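Local coordinates for protein PCF11 (Saccharomyces cerevisiae, PDB 2BF0) that binds the C-terminal domain of RNA polymerase II through its CID and probably links transcription to RNA 3'-end processing, at residues A[15-20]-A[33-38]; A[41-46]-A[81-86]. All coordinates share one frame; numbering follows the deposited sequence.

Interaction 1: residues A[15-20]-A[33-38]; sequences KDFNSI and TTLTKL
Phe17 and Ile20 pack against Thr34, Leu35 and Leu38 in an apolar contact between two neighbouring antiparallel helices, 14-22 and 29-41, at the N-terminal end of the fold. The axes of the two short segments approach to 10.4 Å and their directions differ by 160°. Leu35 CD2 sits almost over the middle of the Phe17 ring, 3.6 Å from its centroid and 12° off the normal, a CH-pi contact. Phe17 CG lies anti to the backbone N (chi1 -170°), which sends the ring across to the other helix, where its long direction meets the Leu35 side chain at about a right angle. Leu38 approaches the same ring at the edge, near its plane, with CB 3.9 Å from Phe17 CD1. The CID is an all-helical right-handed superhelix, and this pair forms its first helical hairpin. Helix 48-59 comes next: Phe49 stacks on the Phe17 ring, and Ala52 and Ile53 also touch it. Replacing Phe17 by alanine removes the ring, which would probably leave Leu35 CD2 and Phe49 without a partner and open a gap between the helices. Ile20 packs beside Phe17, though the exact placing of its side chain is less sure. Its CG1 lies 3.7 Å from Leu35 CD2, and the two side chains run past each other in opposite directions. Farther out, Ile20 CD1 meets Thr34 CG2 at 3.9 Å. Thr34 turns its methyl to this contact, while its OG1 forms a hydrogen bond with Pro30 O in its own helix. On helix 65-78, Ala71 touches Leu35.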
loop_
_atom_site.group_PDB
_atom_site.type_symbol
_atom_site.label_atom_id
_atom_site.label_comp_id
_atom_site.label_asym_id
_atom_site.label_seq_id
_atom_site.Cartn_x
_atom_site.Cartn_y
_atom_site.Cartn_z
ATOM N N LYS A 15 18.908 -0.659 1.576
ATOM C CA LYS A 15 19.285 0.379 0.632
ATOM C C LYS A 15 18.781 -0.004 -0.743
ATOM O O LYS A 15 18.254 0.837 -1.467
ATOM C CB LYS A 15 20.795 0.603 0.599
ATOM C CG LYS A 15 21.235 1.508 -0.547
ATOM C CD LYS A 15 22.681 1.960 -0.384
ATOM C CE LYS A 15 23.238 2.510 -1.695
ATOM N NZ LYS A 15 24.736 2.550 -1.667
ATOM N N ASP A 16 18.952 -1.273 -1.100
ATOM C CA ASP A 16 18.437 -1.773 -2.362
ATOM C C ASP A 16 16.923 -1.580 -2.400
ATOM O O ASP A 16 16.410 -0.965 -3.342
ATOM C CB ASP A 16 18.820 -3.243 -2.568
ATOM C CG ASP A 16 20.231 -3.398 -3.111
ATOM O OD1 ASP A 16 20.899 -2.382 -3.332
ATOM O OD2 ASP A 16 20.770 -4.493 -3.341
ATOM N N PHE A 17 16.224 -2.069 -1.366
ATOM C CA PHE A 17 14.764 -1.923 -1.290
ATOM C C PHE A 17 14.413 -0.481 -1.577
ATOM O O PHE A 17 13.506 -0.204 -2.357
ATOM C CB PHE A 17 14.200 -2.345 0.071
ATOM C CG PHE A 17 12.690 -2.447 0.108
ATOM C CD1 PHE A 17 12.054 -3.658 -0.135
ATOM C CD2 PHE A 17 11.906 -1.338 0.413
ATOM C CE1 PHE A 17 10.673 -3.754 -0.091
ATOM C CE2 PHE A 17 10.533 -1.431 0.465
ATOM C CZ PHE A 17 9.912 -2.633 0.210
ATOM N N ASN A 18 15.151 0.445 -0.969
ATOM C CA ASN A 18 14.881 1.862 -1.188
ATOM C C ASN A 18 15.127 2.370 -2.600
ATOM O O ASN A 18 14.329 3.135 -3.125
ATOM C CB ASN A 18 15.606 2.746 -0.178
ATOM C CG ASN A 18 14.763 3.033 1.047
ATOM O OD1 ASN A 18 13.722 3.683 0.952
ATOM N ND2 ASN A 18 15.203 2.538 2.208
ATOM N N SER A 19 16.209 1.949 -3.235
ATOM C CA SER A 19 16.472 2.486 -4.560
ATOM C C SER A 19 15.542 1.854 -5.567
ATOM O O SER A 19 15.068 2.525 -6.472
ATOM C CB SER A 19 17.931 2.295 -4.978
ATOM O OG SER A 19 18.769 2.285 -3.841
ATOM N N ILE A 20 15.265 0.564 -5.423
ATOM C CA ILE A 20 14.353 -0.052 -6.370
ATOM C C ILE A 20 13.029 0.703 -6.311
ATOM O O ILE A 20 12.422 0.977 -7.344
ATOM C CB ILE A 20 14.183 -1.564 -6.110
ATOM C CG1 ILE A 20 12.804 -2.036 -6.552
ATOM C CG2 ILE A 20 14.366 -1.896 -4.651
ATOM C CD1 ILE A 20 12.830 -2.912 -7.773
ATOM N N THR A 33 6.917 -7.105 -7.946
ATOM C CA THR A 33 7.202 -8.487 -7.597
ATOM C C THR A 33 8.508 -8.544 -6.842
ATOM O O THR A 33 8.628 -9.283 -5.866
ATOM C CB THR A 33 7.274 -9.358 -8.860
ATOM O OG1 THR A 33 5.950 -9.529 -9.373
ATOM C CG2 THR A 33 7.692 -10.778 -8.530
ATOM N N THR A 34 9.474 -7.732 -7.262
ATOM C CA THR A 34 10.786 -7.741 -6.620
ATOM C C THR A 34 10.698 -7.242 -5.185
ATOM O O THR A 34 11.223 -7.875 -4.274
ATOM C CB THR A 34 11.776 -6.897 -7.410
ATOM O OG1 THR A 34 12.251 -7.653 -8.526
ATOM C CG2 THR A 34 13.038 -6.630 -6.587
ATOM N N LEU A 35 10.027 -6.117 -4.975
ATOM C CA LEU A 35 9.897 -5.577 -3.627
ATOM C C LEU A 35 9.211 -6.587 -2.707
ATOM O O LEU A 35 9.593 -6.723 -1.539
ATOM C CB LEU A 35 9.132 -4.255 -3.635
ATOM C CG LEU A 35 9.801 -3.049 -4.323
ATOM C CD1 LEU A 35 8.773 -1.988 -4.722
ATOM C CD2 LEU A 35 10.864 -2.453 -3.447
ATOM N N THR A 36 8.245 -7.313 -3.268
ATOM C CA THR A 36 7.424 -8.261 -2.541
ATOM C C THR A 36 8.293 -9.428 -2.065
ATOM O O THR A 36 8.116 -9.934 -0.956
ATOM C CB THR A 36 6.276 -8.790 -3.420
ATOM O OG1 THR A 36 5.305 -7.743 -3.645
ATOM C CG2 THR A 36 5.502 -9.891 -2.681
ATOM N N LYS A 37 9.233 -9.854 -2.907
ATOM C CA LYS A 37 10.138 -10.940 -2.540
ATOM C C LYS A 37 11.069 -10.473 -1.417
ATOM O O LYS A 37 11.262 -11.179 -0.429
ATOM C CB LYS A 37 10.936 -11.432 -3.754
ATOM C CG LYS A 37 11.670 -12.785 -3.580
ATOM C CD LYS A 37 12.237 -13.251 -4.954
ATOM C CE LYS A 37 13.134 -14.495 -4.851
ATOM N NZ LYS A 37 14.469 -14.160 -4.304
ATOM N N LEU A 38 11.626 -9.272 -1.549
ATOM C CA LEU A 38 12.532 -8.743 -0.526
ATOM C C LEU A 38 11.884 -8.695 0.856
ATOM O O LEU A 38 12.519 -9.015 1.861
ATOM C CB LEU A 38 13.069 -7.354 -0.905
ATOM C CG LEU A 38 14.121 -7.373 -2.011
ATOM C CD1 LEU A 38 14.382 -5.978 -2.548
ATOM C CD2 LEU A 38 15.429 -8.029 -1.522
#

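Interaction 2: residues A[41-46]-A[81-86]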
loop_
_atom_site.group_PDB
_atom_site.type_symbol
_atom_site.label_atom_id
_atom_site.label_comp_id
_atom_site.label_asym_id
_atom_site.label_seq_id
_atom_site.Cartn_x
_atom_site.Cartn_y
_atom_site.Cartn_z
ATOM N N GLU A 41 11.376 -12.284 2.216
ATOM C CA GLU A 41 12.597 -12.948 2.687
ATOM C C GLU A 41 13.295 -12.249 3.846
ATOM O O GLU A 41 14.162 -12.829 4.490
ATOM C CB GLU A 41 13.599 -13.140 1.541
ATOM C CG GLU A 41 13.006 -13.843 0.327
ATOM C CD GLU A 41 13.923 -13.821 -0.881
ATOM O OE1 GLU A 41 14.713 -12.863 -1.020
ATOM O OE2 GLU A 41 13.849 -14.761 -1.696
ATOM N N ASN A 42 12.942 -10.999 4.109
ATOM C CA ASN A 42 13.602 -10.278 5.186
ATOM C C ASN A 42 12.643 -9.747 6.262
ATOM O O ASN A 42 12.622 -8.544 6.556
ATOM C CB ASN A 42 14.494 -9.183 4.603
ATOM C CG ASN A 42 15.458 -9.725 3.551
ATOM O OD1 ASN A 42 16.581 -10.152 3.865
ATOM N ND2 ASN A 42 15.013 -9.741 2.300
ATOM N N ILE A 43 11.872 -10.658 6.856
ATOM C CA ILE A 43 10.894 -10.301 7.901
ATOM C C ILE A 43 11.530 -9.495 9.027
ATOM O O ILE A 43 10.891 -8.640 9.634
ATOM C CB ILE A 43 10.192 -11.550 8.481
ATOM C CG1 ILE A 43 9.499 -12.338 7.375
ATOM C CG2 ILE A 43 9.166 -11.149 9.543
ATOM C CD1 ILE A 43 8.466 -11.542 6.644
ATOM N N SER A 44 12.802 -9.754 9.282
ATOM C CA SER A 44 13.537 -9.018 10.298
ATOM C C SER A 44 13.543 -7.519 9.992
ATOM O O SER A 44 13.581 -6.691 10.899
ATOM C CB SER A 44 14.981 -9.542 10.396
ATOM O OG SER A 44 15.573 -9.680 9.106
ATOM N N CYS A 45 13.503 -7.178 8.711
ATOM C CA CYS A 45 13.556 -5.782 8.295
ATOM C C CYS A 45 12.170 -5.191 8.063
ATOM O O CYS A 45 12.027 -4.101 7.528
ATOM C CB CYS A 45 14.392 -5.654 7.026
ATOM S SG CYS A 45 16.111 -6.111 7.283
ATOM N N ALA A 46 11.147 -5.928 8.453
ATOM C CA ALA A 46 9.804 -5.422 8.294
ATOM C C ALA A 46 9.663 -4.205 9.199
ATOM O O ALA A 46 10.065 -4.224 10.367
ATOM C CB ALA A 46 8.777 -6.483 8.646
ATOM N N SER A 81 1.094 -11.118 7.428
ATOM C CA SER A 81 1.714 -10.779 8.697
ATOM C C SER A 81 3.220 -10.926 8.589
ATOM O O SER A 81 3.704 -11.879 8.001
ATOM C CB SER A 81 1.132 -11.711 9.781
ATOM O OG SER A 81 2.114 -12.163 10.703
ATOM N N PRO A 82 3.972 -10.012 9.178
ATOM C CA PRO A 82 3.441 -8.935 10.003
ATOM C C PRO A 82 3.183 -7.606 9.265
ATOM O O PRO A 82 2.907 -6.582 9.931
ATOM C CB PRO A 82 4.573 -8.760 11.006
ATOM C CG PRO A 82 5.787 -8.876 10.140
ATOM C CD PRO A 82 5.442 -9.950 9.113
ATOM N N TYR A 83 3.257 -7.613 7.932
ATOM C CA TYR A 83 3.076 -6.381 7.167
ATOM C C TYR A 83 1.665 -5.791 7.255
ATOM O O TYR A 83 1.513 -4.569 7.409
ATOM C CB TYR A 83 3.513 -6.567 5.708
ATOM C CG TYR A 83 4.983 -6.839 5.563
ATOM C CD1 TYR A 83 5.461 -8.131 5.453
ATOM C CD2 TYR A 83 5.897 -5.795 5.554
ATOM C CE1 TYR A 83 6.813 -8.380 5.310
ATOM C CE2 TYR A 83 7.245 -6.032 5.410
ATOM C CZ TYR A 83 7.696 -7.319 5.295
ATOM O OH TYR A 83 9.037 -7.530 5.147
ATOM N N THR A 84 0.652 -6.646 7.154
ATOM C CA THR A 84 -0.739 -6.216 7.307
ATOM C C THR A 84 -0.895 -5.426 8.603
ATOM O O THR A 84 -1.455 -4.327 8.604
ATOM C CB THR A 84 -1.702 -7.427 7.331
ATOM O OG1 THR A 84 -1.062 -8.531 7.979
ATOM C CG2 THR A 84 -1.947 -7.954 5.924
ATOM N N ILE A 85 -0.410 -5.986 9.705
ATOM C CA ILE A 85 -0.472 -5.302 10.993
ATOM C C ILE A 85 0.284 -3.992 10.972
ATOM O O ILE A 85 -0.230 -2.974 11.407
ATOM C CB ILE A 85 0.082 -6.182 12.126
ATOM C CG1 ILE A 85 -0.619 -7.534 12.127
ATOM C CG2 ILE A 85 -0.169 -5.524 13.481
ATOM C CD1 ILE A 85 -2.094 -7.409 12.450
ATOM N N TYR A 86 1.504 -4.007 10.451
ATOM C CA TYR A 86 2.310 -2.805 10.441
ATOM C C TYR A 86 1.676 -1.706 9.583
ATOM O O TYR A 86 1.571 -0.559 10.029
ATOM C CB TYR A 86 3.759 -3.090 10.009
ATOM C CG TYR A 86 4.528 -3.962 10.993
ATOM C CD1 TYR A 86 5.891 -4.201 10.852
ATOM C CD2 TYR A 86 3.871 -4.551 12.066
ATOM C CE1 TYR A 86 6.578 -5.003 11.766
ATOM C CE2 TYR A 86 4.534 -5.348 12.968
ATOM C CZ TYR A 86 5.882 -5.574 12.824
ATOM O OH TYR A 86 6.488 -6.382 13.762
#
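Ala46 and Ile43 meet Pro82, Tyr83 and Tyr86 where the loop between helices 29-41 and 48-59 faces the start of helix 83-101. Ala46 CB points at the other segment and lies 3.6 Å from Tyr83 CE2, in an oblique approach to the ring. Tyr83 CG is anti to its carbonyl carbon (chi1 -65°), and this carries the ring over to the loop. Ile43 CD1 also approaches obliquely, 3.8 Å from Tyr83 CE1, on the same side of the ring plane as Ala46 CB. The two branches of Ile43 divide the work. With CG1 beside the backbone N (chi1 -57°), CD1 reaches the tyrosine, while CG2 packs 3.9 Å from Pro82 CD. Pro82 follows a cis peptide bond and holds the N-cap position of helix 83-101. Its CG lies 4.1 Å from Ala46 CB, and its CB lies over one face of Tyr86, offset toward the rim. Tyr86 turns its edge to the loop, with CE1 3.8 Å from Ala46 O, near the ring plane. Val50 of helix 48-59 touches both tyrosines. The Tyr83 hydroxyl forms a hydrogen bond with Ala39 O near the end of helix 29-41, which fixes the far end of the ring. The contact between the segments is carried by apolar packing, while the buried phenol finds its polar partner just outside the loop segment.

How the interactions relate
Interactions 1 and 2 follow one another along the chain, with centres about 13 Å apart. Segments 33-38 and 41-46 are separated by two residues near the end of helix 29-41. Two polar links span these residues: Lys37 NZ forms a salt bridge with Glu41 OE2 along the helix, and Leu38 O accepts a hydrogen bond from Asn42 ND2. Phe49 of helix 48-59 also joins the contacts, since it stacks on Phe17 and touches Tyr83. Interaction 1 joins the first two helices, whereas interaction 2 ties the loop after the second to the start of helix 83-101. The calcium ion lies elsewhere, at Leu140 and Ala143 near the C-terminus, and neither contact includes its ligands.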